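Local coordinates for cytochrome P450 reductase (PDB 5OGX), which passes electrons from NADH through FAD and a [2Fe-2S] cluster to its partner cytochrome P450 in the O-demethylation of lignin-derived aromatics, at residues G195-D203 with P221-R232. Numbering follows the deposited sequence.
Sequences GDFHLPPPD and PLVGIARTALAR
NH1 and NH2 of Arg232 both close on the carbonyl oxygen of Pro200: NH1 lies 2.9 Å from Pro200 O in the straighter bond (154°), and NH2 lies 3.2 Å from the same oxygen at 137°. This clamps the loop leaving the flavin domain's strand 187-194 onto helix 219-232, which follows strand 210-215, first in chain order of the parallel sheet in the ferredoxin reductase-type NAD domain. The arginine chain runs extended from CG to NE, carrying the guanidinium flat between two apolar groups: Leu199 CD1 sits over the centre of one face, and Pro202 CG covers the other, nearer the border of the group. NH1 also forms a salt bridge with Asp205 farther along the loop. Cutting this side chain back to an alanine is likely to leave Pro200 O without the two arginine N-H groups and Asp205 without this charged mate, and open a gap between Leu199 and Pro202. Toward the N-terminal end of the helix, Leu199 CD1 packs 3.6 Å from Thr228 CG2, the two side chains running in opposite directions. Phe197, centre of an inverse gamma turn, has chi1 at -170°, which sets CG opposite the backbone N and turns its ring to the helix start near the flavin. There Leu222 CD2 and Pro221 CG meet the ring edge, while Ile225 CD1 packs 3.6 Å from Phe197 CE2.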
ATOM      1  N   GLY A 195       1.275  -6.361   0.942  1.00 19.21           N
ATOM      2  CA  GLY A 195       1.796  -5.086   1.402  1.00 15.52           C
ATOM      3  C   GLY A 195       2.069  -5.041   2.901  1.00 12.69           C
ATOM      4  O   GLY A 195       1.523  -5.810   3.693  1.00 16.14           O
ATOM      5  N   ASP A 196       2.934  -4.089   3.280  1.00 13.07           N
ATOM      6  CA  ASP A 196       3.385  -3.897   4.652  1.00 12.70           C
ATOM      7  C   ASP A 196       2.978  -2.547   5.236  1.00 15.74           C
ATOM      8  O   ASP A 196       3.436  -2.191   6.327  1.00 16.05           O
ATOM      9  CB  ASP A 196       4.910  -3.998   4.727  1.00 15.59           C
ATOM     10  CG  ASP A 196       5.401  -5.391   4.570  1.00 19.27           C
ATOM     11  OD1 ASP A 196       4.616  -6.324   4.868  1.00 20.31           O
ATOM     12  OD2 ASP A 196       6.584  -5.534   4.168  1.00 21.04           O
ATOM     13  N   PHE A 197       2.152  -1.777   4.538  1.00 14.79           N
ATOM     14  CA  PHE A 197       1.818  -0.418   4.968  1.00 14.92           C
ATOM     15  C   PHE A 197       0.637  -0.477   5.934  1.00 16.42           C
ATOM     16  O   PHE A 197      -0.498  -0.144   5.592  1.00 18.04           O
ATOM     17  CB  PHE A 197       1.501   0.430   3.738  1.00 13.90           C
ATOM     18  CG  PHE A 197       1.376   1.917   4.004  1.00 15.13           C
ATOM     19  CD1 PHE A 197       2.438   2.659   4.508  1.00 15.25           C
ATOM     20  CD2 PHE A 197       0.212   2.576   3.649  1.00 15.22           C
ATOM     21  CE1 PHE A 197       2.326   4.042   4.691  1.00 15.41           C
ATOM     22  CE2 PHE A 197       0.079   3.954   3.834  1.00 14.01           C
ATOM     23  CZ  PHE A 197       1.141   4.687   4.355  1.00 15.93           C
ATOM     24  N   HIS A 198       0.907  -0.904   7.170  1.00 15.64           N
ATOM     25  CA  HIS A 198      -0.178  -1.059   8.136  1.00 17.10           C
ATOM     26  C   HIS A 198       0.361  -0.849   9.541  1.00 15.58           C
ATOM     27  O   HIS A 198       1.569  -0.844   9.764  1.00 17.16           O
ATOM     28  CB  HIS A 198      -0.857  -2.431   7.999  1.00 18.54           C
ATOM     29  CG  HIS A 198       0.076  -3.591   8.179  1.00 16.91           C
ATOM     30  ND1 HIS A 198       0.524  -3.996   9.419  1.00 19.74           N
ATOM     31  CD2 HIS A 198       0.644  -4.428   7.277  1.00 19.81           C
ATOM     32  CE1 HIS A 198       1.334  -5.036   9.273  1.00 22.99           C
ATOM     33  NE2 HIS A 198       1.429  -5.316   7.982  1.00 19.11           N
ATOM     34  N   LEU A 199      -0.563  -0.698  10.499  1.00 14.52           N
ATOM     35  CA  LEU A 199      -0.193  -0.477  11.884  1.00 16.48           C
ATOM     36  C   LEU A 199       0.501  -1.703  12.476  1.00 17.37           C
ATOM     37  O   LEU A 199       0.222  -2.840  12.085  1.00 20.97           O
ATOM     38  CB  LEU A 199      -1.443  -0.178  12.716  1.00 19.00           C
ATOM     39  CG  LEU A 199      -2.098   1.166  12.385  1.00 19.95           C
ATOM     40  CD1 LEU A 199      -3.527   1.253  12.924  1.00 20.70           C
ATOM     41  CD2 LEU A 199      -1.257   2.279  12.963  1.00 19.34           C
ATOM     42  N   PRO A 200       1.368  -1.495  13.454  1.00 22.29           N
ATOM     43  CA  PRO A 200       1.906  -2.617  14.227  1.00 27.14           C
ATOM     44  C   PRO A 200       0.804  -3.286  15.028  1.00 29.99           C
ATOM     45  O   PRO A 200      -0.319  -2.757  15.115  1.00 27.20           O
ATOM     46  CB  PRO A 200       2.940  -1.941  15.140  1.00 29.05           C
ATOM     47  CG  PRO A 200       2.446  -0.564  15.306  1.00 32.44           C
ATOM     48  CD  PRO A 200       1.802  -0.191  13.983  1.00 26.14           C
ATOM     49  N   PRO A 201       1.065  -4.460  15.602  1.00 32.10           N
ATOM     50  CA  PRO A 201       0.051  -5.101  16.439  1.00 37.60           C
ATOM     51  C   PRO A 201      -0.391  -4.170  17.547  1.00 30.65           C
ATOM     52  O   PRO A 201       0.384  -3.309  18.004  1.00 30.12           O
ATOM     53  CB  PRO A 201       0.779  -6.333  16.999  1.00 38.63           C
ATOM     54  CG  PRO A 201       1.891  -6.599  16.043  1.00 38.16           C
ATOM     55  CD  PRO A 201       2.301  -5.261  15.502  1.00 36.46           C
ATOM     56  N   PRO A 202      -1.642  -4.291  18.003  1.00 35.05           N
ATOM     57  CA  PRO A 202      -2.135  -3.385  19.058  1.00 37.60           C
ATOM     58  C   PRO A 202      -1.226  -3.297  20.274  1.00 37.51           C
ATOM     59  O   PRO A 202      -1.057  -2.204  20.826  1.00 31.39           O
ATOM     60  CB  PRO A 202      -3.499  -3.989  19.417  1.00 44.20           C
ATOM     61  CG  PRO A 202      -3.940  -4.679  18.184  1.00 43.98           C
ATOM     62  CD  PRO A 202      -2.695  -5.195  17.514  1.00 38.52           C
ATOM     63  N   ASP A 203      -0.617  -4.418  20.684  1.00 41.35           N
ATOM     64  CA  ASP A 203       0.268  -4.437  21.844  1.00 49.11           C
ATOM     65  C   ASP A 203       1.497  -3.562  21.666  1.00 43.78           C
ATOM     66  O   ASP A 203       2.096  -3.152  22.665  1.00 42.69           O
ATOM     67  CB  ASP A 203       0.728  -5.866  22.144  1.00 60.57           C
ATOM     68  CG  ASP A 203      -0.406  -6.766  22.572  1.00 72.85           C
ATOM     69  OD1 ASP A 203      -1.474  -6.237  22.948  1.00 75.77           O
ATOM     70  OD2 ASP A 203      -0.233  -8.002  22.520  1.00 77.97           O
ATOM     71  N   PRO A 221      -5.299   4.145   1.537  1.00 16.80           N
ATOM     72  CA  PRO A 221      -4.933   3.311   2.692  1.00 13.51           C
ATOM     73  C   PRO A 221      -4.906   4.111   3.973  1.00 15.50           C
ATOM     74  O   PRO A 221      -5.079   3.546   5.059  1.00 15.35           O
ATOM     75  CB  PRO A 221      -3.532   2.789   2.333  1.00 14.17           C
ATOM     76  CG  PRO A 221      -2.957   3.878   1.478  1.00 15.02           C
ATOM     77  CD  PRO A 221      -4.141   4.348   0.637  1.00 16.35           C
ATOM     78  N   LEU A 222      -4.705   5.423   3.870  1.00 15.59           N
ATOM     79  CA  LEU A 222      -4.666   6.249   5.069  1.00 14.59           C
ATOM     80  C   LEU A 222      -6.036   6.333   5.727  1.00 17.38           C
ATOM     81  O   LEU A 222      -6.128   6.506   6.949  1.00 17.07           O
ATOM     82  CB  LEU A 222      -4.153   7.637   4.713  1.00 14.94           C
ATOM     83  CG  LEU A 222      -2.845   7.716   3.935  1.00 17.25           C
ATOM     84  CD1 LEU A 222      -2.559   9.180   3.657  1.00 17.66           C
ATOM     85  CD2 LEU A 222      -1.666   7.087   4.689  1.00 17.67           C
ATOM     86  N   VAL A 223      -7.102   6.198   4.941  1.00 17.71           N
ATOM     87  CA  VAL A 223      -8.443   6.154   5.514  1.00 19.96           C
ATOM     88  C   VAL A 223      -8.577   4.950   6.435  1.00 22.19           C
ATOM     89  O   VAL A 223      -9.057   5.062   7.572  1.00 20.74           O
ATOM     90  CB  VAL A 223      -9.499   6.134   4.394  1.00 20.80           C
ATOM     91  CG1 VAL A 223     -10.895   5.970   5.004  1.00 25.02           C
ATOM     92  CG2 VAL A 223      -9.389   7.387   3.548  1.00 20.72           C
ATOM     93  N   GLY A 224      -8.118   3.783   5.978  1.00 19.11           N
ATOM     94  CA  GLY A 224      -8.226   2.602   6.821  1.00 17.94           C
ATOM     95  C   GLY A 224      -7.291   2.662   8.018  1.00 19.37           C
ATOM     96  O   GLY A 224      -7.660   2.271   9.133  1.00 18.16           O
ATOM     97  N   ILE A 225      -6.068   3.141   7.803  1.00 15.99           N
ATOM     98  CA  ILE A 225      -5.099   3.224   8.893  1.00 15.47           C
ATOM     99  C   ILE A 225      -5.569   4.215   9.957  1.00 17.40           C
ATOM    100  O   ILE A 225      -5.506   3.936  11.158  1.00 17.11           O
ATOM    101  CB  ILE A 225      -3.707   3.594   8.349  1.00 15.60           C
ATOM    102  CG1 ILE A 225      -3.131   2.419   7.547  1.00 14.04           C
ATOM    103  CG2 ILE A 225      -2.766   3.956   9.502  1.00 17.85           C
ATOM    104  CD1 ILE A 225      -2.045   2.834   6.578  1.00 14.38           C
ATOM    105  N   ALA A 226      -6.015   5.402   9.533  1.00 16.52           N
ATOM    106  CA  ALA A 226      -6.457   6.412  10.495  1.00 18.31           C
ATOM    107  C   ALA A 226      -7.652   5.924  11.307  1.00 19.03           C
ATOM    108  O   ALA A 226      -7.695   6.095  12.532  1.00 20.63           O
ATOM    109  CB  ALA A 226      -6.810   7.713   9.772  1.00 19.91           C
ATOM    110  N   ARG A 227      -8.641   5.324  10.639  0.52 17.02           N
ATOM    111  CA  ARG A 227      -9.801   4.824  11.369  0.52 20.37           C
ATOM    112  C   ARG A 227      -9.408   3.718  12.338  0.52 21.56           C
ATOM    113  O   ARG A 227      -9.935   3.642  13.453  0.52 23.75           O
ATOM    114  CB  ARG A 227     -10.862   4.324  10.393  0.52 20.97           C
ATOM    115  CG  ARG A 227     -11.566   5.426   9.632  0.52 21.57           C
ATOM    116  CD  ARG A 227     -12.796   4.879   8.920  0.52 25.03           C
ATOM    117  NE  ARG A 227     -12.475   4.121   7.712  0.52 24.15           N
ATOM    118  CZ  ARG A 227     -13.264   3.177   7.197  0.52 24.30           C
ATOM    119  NH1 ARG A 227     -12.913   2.536   6.083  0.52 18.81           N
ATOM    120  NH2 ARG A 227     -14.401   2.869   7.803  0.52 28.14           N
ATOM    121  N   THR A 228      -8.493   2.841  11.926  1.00 19.71           N
ATOM    122  CA  THR A 228      -8.056   1.778  12.824  1.00 18.46           C
ATOM    123  C   THR A 228      -7.327   2.346  14.034  1.00 23.17           C
ATOM    124  O   THR A 228      -7.548   1.901  15.166  1.00 21.81           O
ATOM    125  CB  THR A 228      -7.153   0.795  12.071  1.00 18.61           C
ATOM    126  OG1 THR A 228      -7.881   0.276  10.941  1.00 21.14           O
ATOM    127  CG2 THR A 228      -6.730  -0.343  13.000  1.00 21.25           C
ATOM    128  N   ALA A 229      -6.457   3.337  13.811  1.00 16.56           N
ATOM    129  CA  ALA A 229      -5.683   3.898  14.911  1.00 18.21           C
ATOM    130  C   ALA A 229      -6.593   4.596  15.901  1.00 21.11           C
ATOM    131  O   ALA A 229      -6.362   4.546  17.113  1.00 21.31           O
ATOM    132  CB  ALA A 229      -4.641   4.881  14.371  1.00 18.09           C
ATOM    133  N   LEU A 230      -7.623   5.262  15.391  1.00 18.49           N
ATOM    134  CA  LEU A 230      -8.540   5.984  16.263  1.00 20.84           C
ATOM    135  C   LEU A 230      -9.451   5.034  17.028  1.00 26.26           C
ATOM    136  O   LEU A 230      -9.844   5.330  18.164  1.00 28.48           O
ATOM    137  CB  LEU A 230      -9.352   6.976  15.428  1.00 20.76           C
ATOM    138  CG  LEU A 230      -8.577   8.215  14.964  1.00 19.65           C
ATOM    139  CD1 LEU A 230      -9.381   9.009  13.909  1.00 25.17           C
ATOM    140  CD2 LEU A 230      -8.182   9.114  16.151  1.00 21.52           C
ATOM    141  N   ALA A 231      -9.793   3.882  16.442  1.00 23.84           N
ATOM    142  CA  ALA A 231     -10.572   2.900  17.193  1.00 26.63           C
ATOM    143  C   ALA A 231      -9.773   2.365  18.379  1.00 32.35           C
ATOM    144  O   ALA A 231     -10.318   2.195  19.478  1.00 33.91           O
ATOM    145  CB  ALA A 231     -11.020   1.763  16.274  1.00 29.66           C
ATOM    146  N   ARG A 232      -8.472   2.127  18.181  1.00 28.81           N
ATOM    147  CA  ARG A 232      -7.602   1.661  19.259  1.00 28.06           C
ATOM    148  C   ARG A 232      -7.424   2.719  20.341  1.00 26.58           C
ATOM    149  O   ARG A 232      -7.399   2.395  21.537  1.00 29.01           O
ATOM    150  CB  ARG A 232      -6.224   1.287  18.703  1.00 23.47           C
ATOM    151  CG  ARG A 232      -6.205   0.171  17.689  1.00 24.03           C
ATOM    152  CD  ARG A 232      -4.794   0.020  17.139  1.00 27.46           C
ATOM    153  NE  ARG A 232      -4.695  -1.138  16.255  1.00 27.58           N
ATOM    154  CZ  ARG A 232      -3.545  -1.604  15.789  1.00 23.66           C
ATOM    155  NH1 ARG A 232      -2.412  -1.000  16.128  1.00 27.77           N
ATOM    156  NH2 ARG A 232      -3.538  -2.675  14.994  1.00 29.33           N
TER